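Local coordinates for GTP-binding nuclear protein GSP1 (Encephalitozoon cuniculi, PDB 4DJT) that binds guanine nucleotides as a Ran-family GTPase and probably takes part in protein import into the nucleus and RNA export, at residues 51-56 and 183-188; 118-123 and 147-152. All blocks are in the same frame, centred on the assembly; numbering follows the deposited sequence.

Contact 1 of 2, residues 51-56 and 183-188; sequences VTFLDD and SNVNLE
Ser183 meets the backbone of Leu54 through its hydroxyl, the one direct hydrogen bond across the contact. Leu54 N donates to Ser183 OG at 2.8 Å, and the N-H points almost straight at the oxygen (178°). The torsion explains the reach. OG stands between the backbone N and the carbonyl carbon of its own residue (chi1 56°), on a CB that points to the strand. Leu54 CB packs beside the serine, 4.0 Å from Ser183 CB. A water lies between the segments as well. It donates to Thr52 O at 2.8 Å. The same water lies 2.5 Å from Ser183 OG, a short and so doubtful distance.

The apolar part is carried by one methyl. Val185 CG1 lies obliquely against the Phe53 ring. Val185 CG1 is 3.3 Å from Phe53 CE2, a tight approach, and also touches CD2 of that ring. Val185 CG1 meets Val51 CG2 at 3.8 Å.

Outside the two segments, Phe53 also stacks with Phe181, and Leu54 shares a backbone hydrogen bond with Val182. Thr52 OG1 is hydrogen-bonded to Asp33 OD2.

Residues 183-188 lie in chain after helix 164-174, consistent with the C-terminal extension known from Ran proteins. The chemistry implies a mixed attachment to strand 46-54: a straight polar bond at Ser183, then methyl-to-ring packing at Val185.

Contact 2 of 2, residues 118-123 and 147-152; sequences APIVVC and KNYEYF
The carbonyl oxygen of Val122 accepts a hydrogen bond from Phe152 N and a weaker CA-H...O contact from Tyr151 CA. Val122 O lies 2.9 Å from Phe152 N and 3.2 Å from Tyr151 CA. In return, Val122 N donates to Glu150 O at 2.8 Å, nearly straight (174°). These bonds join strands 120-123 and 150-152 in parallel, pairing Val122 with Tyr151 and Cys123 with Phe152. Between Ile120 and Glu150 a water bridges the backbones. It donates to Ile120 O at 2.7 Å and accepts from Glu150 N.

Val122 packs against two tyrosines. Val122 CG1, anti to the backbone N (chi1 174°), touches Tyr151 CD1 at 3.7 Å, on the face these two residues share. Val122 CG2 meets Tyr149 CB, also at 3.7 Å. On the face shared by Val121 and Phe152, Val121 CG1 sits in the plane of the phenyl ring, at its edge, 3.5 Å from Phe152 CD2. Tyr149 reaches on to Val107 of helix 103-114.

Two adjacent parallel strands with helix 137-143 between them in sequence form a beta-alpha-beta unit. This is typical of the Ras-like G domain, where the ends of both strands lead into nucleotide-binding loops.

Overall arrangement
Both contacts reach the same mixed sheet, at different strands. Contact 1 lies on strand 46-54, next to the short outermost strand 39-41. Contact 2 joins strand 120-125 to the outermost strand on the other side, 150-154. Their centres are 22 Å apart, and their nearest atoms about 12 Å, so they do not touch. Contact 2 lies toward the nucleotide site: the side chain of Cys123 is about 10 Å from the bound GDP and about 8 Å from that of Ala156. Its strands run on to the GTP-binding residues Asn125 to Asp128 and Ser155 to Lys157. Contact 1 lies away from the annotated sites and holds C-terminal chain against the sheet.

Contact 1 of 2, residues 51-56 and 183-188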
ATOM      1  N   VAL A  51      -4.693   2.558  10.525  1.00 14.90           N
ATOM      2  CA  VAL A  51      -5.212   1.210  10.826  1.00 15.27           C
ATOM      3  C   VAL A  51      -4.370   0.571  11.965  1.00 16.17           C
ATOM      4  O   VAL A  51      -3.136   0.446  11.866  1.00 17.17           O
ATOM      5  CB  VAL A  51      -5.297   0.308   9.578  1.00 15.50           C
ATOM      6  CG1 VAL A  51      -3.927   0.132   8.898  1.00 14.81           C
ATOM      7  CG2 VAL A  51      -5.906  -1.039   9.937  1.00 15.84           C
ATOM      8  N   THR A  52      -5.072   0.183  13.021  1.00 16.72           N
ATOM      9  CA  THR A  52      -4.486  -0.375  14.220  1.00 18.08           C
ATOM     10  C   THR A  52      -4.838  -1.862  14.314  1.00 18.00           C
ATOM     11  O   THR A  52      -5.992  -2.267  14.130  1.00 18.28           O
ATOM     12  CB  THR A  52      -5.008   0.328  15.475  1.00 19.39           C
ATOM     13  OG1 THR A  52      -4.671   1.721  15.398  1.00 20.42           O
ATOM     14  CG2 THR A  52      -4.360  -0.304  16.753  1.00 19.59           C
ATOM     15  N   PHE A  53      -3.813  -2.655  14.603  1.00 17.63           N
ATOM     16  CA  PHE A  53      -3.960  -4.054  14.920  1.00 18.20           C
ATOM     17  C   PHE A  53      -3.402  -4.286  16.321  1.00 19.76           C
ATOM     18  O   PHE A  53      -2.447  -3.641  16.738  1.00 19.76           O
ATOM     19  CB  PHE A  53      -3.134  -4.911  13.941  1.00 17.28           C
ATOM     20  CG  PHE A  53      -3.526  -4.766  12.507  1.00 16.71           C
ATOM     21  CD1 PHE A  53      -2.953  -3.788  11.719  1.00 16.44           C
ATOM     22  CD2 PHE A  53      -4.460  -5.588  11.947  1.00 17.19           C
ATOM     23  CE1 PHE A  53      -3.308  -3.640  10.397  1.00 16.15           C
ATOM     24  CE2 PHE A  53      -4.802  -5.468  10.592  1.00 17.17           C
ATOM     25  CZ  PHE A  53      -4.208  -4.499   9.827  1.00 15.97           C
ATOM     26  N   LEU A  54      -3.986  -5.233  17.022  1.00 21.51           N
ATOM     27  CA  LEU A  54      -3.400  -5.740  18.273  1.00 23.10           C
ATOM     28  C   LEU A  54      -2.698  -7.047  17.952  1.00 23.25           C
ATOM     29  O   LEU A  54      -3.242  -7.910  17.236  1.00 22.59           O
ATOM     30  CB  LEU A  54      -4.530  -5.952  19.277  1.00 25.67           C
ATOM     31  CG  LEU A  54      -4.257  -6.287  20.733  1.00 28.32           C
ATOM     32  CD1 LEU A  54      -3.335  -5.274  21.393  1.00 29.44           C
ATOM     33  CD2 LEU A  54      -5.606  -6.306  21.454  1.00 29.85           C
ATOM     34  N   ASP A  55      -1.466  -7.198  18.415  1.00 24.27           N
ATOM     35  CA  ASP A  55      -0.773  -8.446  18.210  1.00 25.42           C
ATOM     36  C   ASP A  55      -0.913  -9.433  19.389  1.00 26.21           C
ATOM     37  O   ASP A  55      -1.614  -9.163  20.386  1.00 24.46           O
ATOM     38  CB  ASP A  55       0.694  -8.202  17.786  1.00 26.87           C
ATOM     39  CG  ASP A  55       1.610  -7.863  18.944  1.00 29.51           C
ATOM     40  OD1 ASP A  55       1.248  -8.162  20.103  1.00 30.89           O
ATOM     41  OD2 ASP A  55       2.720  -7.327  18.673  1.00 29.86           O
ATOM     42  N   ASP A  56      -0.317 -10.601  19.200  1.00 26.09           N
ATOM     43  CA  ASP A  56      -0.479 -11.761  20.096  1.00 28.62           C
ATOM     44  C   ASP A  56       0.219 -11.566  21.442  1.00 30.25           C
ATOM     45  O   ASP A  56       0.074 -12.400  22.357  1.00 30.29           O
ATOM     46  CB  ASP A  56       0.084 -13.020  19.421  1.00 27.68           C
ATOM     47  CG  ASP A  56       1.562 -12.894  19.083  1.00 28.15           C
ATOM     48  OD1 ASP A  56       1.898 -12.180  18.120  1.00 25.97           O
ATOM     49  OD2 ASP A  56       2.399 -13.554  19.739  1.00 29.20           O
ATOM     50  N   SER A 183      -6.660  -9.085  16.492  1.00 26.03           N
ATOM     51  CA  SER A 183      -7.855  -8.238  16.345  1.00 26.28           C
ATOM     52  C   SER A 183      -8.267  -8.258  14.883  1.00 26.62           C
ATOM     53  O   SER A 183      -7.461  -8.567  14.023  1.00 27.24           O
ATOM     54  CB  SER A 183      -7.561  -6.815  16.788  1.00 26.51           C
ATOM     55  OG  SER A 183      -6.454  -6.252  16.076  1.00 25.52           O
ATOM     56  N   ASN A 184      -9.538  -7.979  14.621  1.00 28.79           N
ATOM     57  CA  ASN A 184     -10.081  -7.927  13.256  1.00 29.84           C
ATOM     58  C   ASN A 184     -10.339  -6.482  12.871  1.00 29.57           C
ATOM     59  O   ASN A 184     -10.873  -5.720  13.672  1.00 32.62           O
ATOM     60  CB  ASN A 184     -11.386  -8.725  13.180  1.00 32.78           C
ATOM     61  CG  ASN A 184     -11.188 -10.189  13.548  1.00 36.02           C
ATOM     62  OD1 ASN A 184     -10.598 -10.957  12.792  1.00 38.06           O
ATOM     63  ND2 ASN A 184     -11.644 -10.566  14.730  1.00 39.47           N
ATOM     64  N   VAL A 185      -9.985  -6.102  11.652  1.00 27.19           N
ATOM     65  CA  VAL A 185     -10.158  -4.705  11.247  1.00 26.32           C
ATOM     66  C   VAL A 185     -11.488  -4.480  10.550  1.00 24.93           C
ATOM     67  O   VAL A 185     -11.989  -5.379   9.839  1.00 25.72           O
ATOM     68  CB  VAL A 185      -8.993  -4.172  10.368  1.00 27.08           C
ATOM     69  CG1 VAL A 185      -7.724  -4.080  11.212  1.00 28.67           C
ATOM     70  CG2 VAL A 185      -8.800  -5.018   9.111  1.00 28.47           C
ATOM     71  N   ASN A 186     -12.043  -3.285  10.736  1.00 23.55           N
ATOM     72  CA  ASN A 186     -13.301  -2.870  10.055  1.00 23.36           C
ATOM     73  C   ASN A 186     -13.019  -2.588   8.582  1.00 22.10           C
ATOM     74  O   ASN A 186     -12.320  -1.606   8.251  1.00 20.87           O
ATOM     75  CB  ASN A 186     -13.924  -1.642  10.719  1.00 23.84           C
ATOM     76  CG  ASN A 186     -15.273  -1.269  10.119  1.00 24.75           C
ATOM     77  OD1 ASN A 186     -15.517  -1.476   8.935  1.00 25.25           O
ATOM     78  ND2 ASN A 186     -16.152  -0.720  10.932  1.00 25.87           N
ATOM     79  N   LEU A 187     -13.528  -3.448   7.714  1.00 20.77           N
ATOM     80  CA  LEU A 187     -13.164  -3.399   6.284  1.00 21.29           C
ATOM     81  C   LEU A 187     -14.247  -2.790   5.429  1.00 19.98           C
ATOM     82  O   LEU A 187     -14.231  -2.930   4.192  1.00 19.50           O
ATOM     83  CB  LEU A 187     -12.810  -4.792   5.771  1.00 21.78           C
ATOM     84  CG  LEU A 187     -11.601  -5.455   6.428  1.00 22.82           C
ATOM     85  CD1 LEU A 187     -11.567  -6.943   6.067  1.00 23.65           C
ATOM     86  CD2 LEU A 187     -10.324  -4.739   6.011  1.00 22.47           C
ATOM     87  N   GLU A 188     -15.210  -2.121   6.066  1.00 19.42           N
ATOM     88  CA  GLU A 188     -16.287  -1.528   5.313  0.70 20.17           C
ATOM     89  C   GLU A 188     -15.756  -0.349   4.483  1.00 18.46           C
ATOM     90  O   GLU A 188     -14.967   0.454   4.963  1.00 16.56           O
ATOM     91  CB  GLU A 188     -17.444  -1.113   6.219  0.70 21.86           C
ATOM     92  CG  GLU A 188     -18.167  -2.308   6.801  0.70 23.65           C
ATOM     93  CD  GLU A 188     -19.196  -1.979   7.869  0.70 26.44           C
ATOM     94  OE1 GLU A 188     -19.290  -0.817   8.350  0.70 28.54           O
ATOM     95  OE2 GLU A 188     -19.931  -2.916   8.235  0.70 30.14           O
TER
HETATM   96  O   HOH W   1      -7.626  -4.372  14.866  1.00 27.93           O

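Contact 2 of 2, residues 118-123 and 147-152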
ATOM      1  N   ALA A 118      14.150   0.031   3.509  1.00 21.75           N
ATOM      2  CA  ALA A 118      12.714   0.001   3.847  1.00 20.29           C
ATOM      3  C   ALA A 118      11.952  -1.038   3.044  1.00 19.37           C
ATOM      4  O   ALA A 118      12.035  -1.073   1.804  1.00 19.97           O
ATOM      5  CB  ALA A 118      12.102   1.383   3.658  1.00 20.69           C
ATOM      6  N   PRO A 119      11.172  -1.874   3.728  1.00 18.37           N
ATOM      7  CA  PRO A 119      10.513  -2.953   3.027  1.00 18.00           C
ATOM      8  C   PRO A 119       9.481  -2.456   2.027  1.00 17.18           C
ATOM      9  O   PRO A 119       8.705  -1.504   2.323  1.00 16.62           O
ATOM     10  CB  PRO A 119       9.810  -3.724   4.138  1.00 18.33           C
ATOM     11  CG  PRO A 119       9.706  -2.772   5.271  1.00 18.85           C
ATOM     12  CD  PRO A 119      10.969  -1.969   5.189  1.00 18.65           C
ATOM     13  N   ILE A 120       9.458  -3.109   0.871  1.00 16.84           N
ATOM     14  CA  ILE A 120       8.445  -2.894  -0.132  1.00 15.96           C
ATOM     15  C   ILE A 120       7.699  -4.216  -0.350  1.00 15.86           C
ATOM     16  O   ILE A 120       8.321  -5.227  -0.606  1.00 15.31           O
ATOM     17  CB  ILE A 120       9.062  -2.432  -1.466  1.00 16.97           C
ATOM     18  CG1 ILE A 120       9.921  -1.173  -1.291  1.00 18.24           C
ATOM     19  CG2 ILE A 120       7.984  -2.180  -2.491  1.00 17.24           C
ATOM     20  CD1 ILE A 120      10.509  -0.662  -2.597  1.00 18.77           C
ATOM     21  N   VAL A 121       6.372  -4.208  -0.197  1.00 14.40           N
ATOM     22  CA  VAL A 121       5.562  -5.399  -0.397  1.00 14.53           C
ATOM     23  C   VAL A 121       4.875  -5.195  -1.708  1.00 15.01           C
ATOM     24  O   VAL A 121       4.353  -4.103  -1.967  1.00 13.73           O
ATOM     25  CB  VAL A 121       4.525  -5.562   0.726  1.00 14.78           C
ATOM     26  CG1 VAL A 121       3.501  -6.611   0.380  1.00 15.20           C
ATOM     27  CG2 VAL A 121       5.233  -5.896   2.056  1.00 15.04           C
ATOM     28  N   VAL A 122       4.909  -6.220  -2.559  1.00 15.07           N
ATOM     29  CA  VAL A 122       4.299  -6.125  -3.882  1.00 15.72           C
ATOM     30  C   VAL A 122       2.993  -6.884  -3.870  1.00 16.04           C
ATOM     31  O   VAL A 122       2.953  -8.029  -3.452  1.00 17.72           O
ATOM     32  CB  VAL A 122       5.226  -6.655  -5.003  1.00 16.06           C
ATOM     33  CG1 VAL A 122       4.486  -6.681  -6.349  1.00 17.48           C
ATOM     34  CG2 VAL A 122       6.466  -5.778  -5.104  1.00 17.06           C
ATOM     35  N   CYS A 123       1.921  -6.217  -4.326  1.00 16.43           N
ATOM     36  CA  CYS A 123       0.594  -6.818  -4.432  1.00 16.83           C
ATOM     37  C   CYS A 123       0.081  -6.856  -5.861  1.00 17.35           C
ATOM     38  O   CYS A 123      -0.067  -5.833  -6.504  1.00 16.73           O
ATOM     39  CB  CYS A 123      -0.447  -6.048  -3.595  1.00 16.92           C
ATOM     40  SG  CYS A 123      -0.089  -6.102  -1.825  1.00 17.91           S
ATOM     41  N   LYS A 147      14.918  -8.961  -8.590  1.00 21.37           N
ATOM     42  CA  LYS A 147      15.003  -8.673  -7.144  1.00 21.91           C
ATOM     43  C   LYS A 147      13.769  -9.206  -6.437  1.00 21.08           C
ATOM     44  O   LYS A 147      12.653  -9.090  -6.952  1.00 21.24           O
ATOM     45  CB  LYS A 147      15.139  -7.153  -6.854  1.00 22.24           C
ATOM     46  N   ASN A 148      13.967  -9.798  -5.270  1.00 20.26           N
ATOM     47  CA  ASN A 148      12.862 -10.351  -4.524  1.00 20.86           C
ATOM     48  C   ASN A 148      12.204  -9.285  -3.631  1.00 19.43           C
ATOM     49  O   ASN A 148      12.897  -8.506  -2.925  1.00 19.19           O
ATOM     50  CB  ASN A 148      13.318 -11.496  -3.627  1.00 21.90           C
ATOM     51  CG  ASN A 148      12.154 -12.146  -2.893  1.00 22.60           C
ATOM     52  OD1 ASN A 148      11.417 -12.939  -3.460  1.00 28.61           O
ATOM     53  ND2 ASN A 148      11.979 -11.792  -1.653  1.00 24.21           N
ATOM     54  N   TYR A 149      10.888  -9.286  -3.670  1.00 18.39           N
ATOM     55  CA  TYR A 149      10.017  -8.515  -2.771  1.00 18.42           C
ATOM     56  C   TYR A 149       8.953  -9.464  -2.323  1.00 17.72           C
ATOM     57  O   TYR A 149       8.538 -10.344  -3.088  1.00 16.74           O
ATOM     58  CB  TYR A 149       9.395  -7.309  -3.493  1.00 19.13           C
ATOM     59  CG  TYR A 149      10.449  -6.348  -4.012  1.00 21.02           C
ATOM     60  CD1 TYR A 149      10.982  -5.368  -3.198  1.00 22.03           C
ATOM     61  CD2 TYR A 149      10.948  -6.453  -5.326  1.00 22.36           C
ATOM     62  CE1 TYR A 149      11.966  -4.501  -3.666  1.00 23.41           C
ATOM     63  CE2 TYR A 149      11.933  -5.593  -5.799  1.00 23.18           C
ATOM     64  CZ  TYR A 149      12.450  -4.632  -4.972  1.00 23.30           C
ATOM     65  OH  TYR A 149      13.427  -3.786  -5.428  1.00 25.46           O
ATOM     66  N   GLU A 150       8.547  -9.363  -1.062  1.00 16.73           N
ATOM     67  CA  GLU A 150       7.468 -10.175  -0.560  1.00 16.78           C
ATOM     68  C   GLU A 150       6.244  -9.837  -1.388  1.00 16.89           C
ATOM     69  O   GLU A 150       6.029  -8.685  -1.724  1.00 17.20           O
ATOM     70  CB  GLU A 150       7.216  -9.903   0.922  1.00 17.74           C
ATOM     71  CG  GLU A 150       6.408 -11.007   1.597  1.00 18.64           C
ATOM     72  CD  GLU A 150       7.239 -12.227   1.981  1.00 18.84           C
ATOM     73  OE1 GLU A 150       8.458 -12.199   1.791  1.00 20.28           O
ATOM     74  OE2 GLU A 150       6.666 -13.214   2.533  1.00 21.54           O
ATOM     75  N   TYR A 151       5.489 -10.862  -1.780  1.00 17.45           N
ATOM     76  CA  TYR A 151       4.533 -10.762  -2.880  1.00 17.15           C
ATOM     77  C   TYR A 151       3.240 -11.412  -2.466  1.00 17.10           C
ATOM     78  O   TYR A 151       3.228 -12.557  -2.026  1.00 16.31           O
ATOM     79  CB  TYR A 151       5.110 -11.469  -4.118  1.00 18.76           C
ATOM     80  CG  TYR A 151       4.275 -11.423  -5.396  1.00 19.83           C
ATOM     81  CD1 TYR A 151       4.465 -10.403  -6.338  1.00 20.97           C
ATOM     82  CD2 TYR A 151       3.335 -12.403  -5.678  1.00 21.56           C
ATOM     83  CE1 TYR A 151       3.742 -10.366  -7.525  1.00 22.87           C
ATOM     84  CE2 TYR A 151       2.608 -12.374  -6.886  1.00 22.12           C
ATOM     85  CZ  TYR A 151       2.819 -11.364  -7.784  1.00 22.25           C
ATOM     86  OH  TYR A 151       2.115 -11.317  -8.955  1.00 25.21           O
ATOM     87  N   PHE A 152       2.139 -10.688  -2.643  1.00 17.01           N
ATOM     88  CA  PHE A 152       0.817 -11.245  -2.372  1.00 18.69           C
ATOM     89  C   PHE A 152      -0.133 -11.031  -3.528  1.00 19.47           C
ATOM     90  O   PHE A 152      -0.110  -9.988  -4.168  1.00 18.92           O
ATOM     91  CB  PHE A 152       0.202 -10.605  -1.122  1.00 19.13           C
ATOM     92  CG  PHE A 152       1.053 -10.759   0.109  1.00 18.87           C
ATOM     93  CD1 PHE A 152       1.146 -11.979   0.743  1.00 20.03           C
ATOM     94  CD2 PHE A 152       1.840  -9.718   0.562  1.00 19.15           C
ATOM     95  CE1 PHE A 152       1.962 -12.153   1.854  1.00 19.95           C
ATOM     96  CE2 PHE A 152       2.634  -9.873   1.677  1.00 18.88           C
ATOM     97  CZ  PHE A 152       2.697 -11.084   2.329  1.00 19.94           C
TER
HETATM   98  O   HOH W   2       9.865  -7.163   0.395  1.00 17.78           O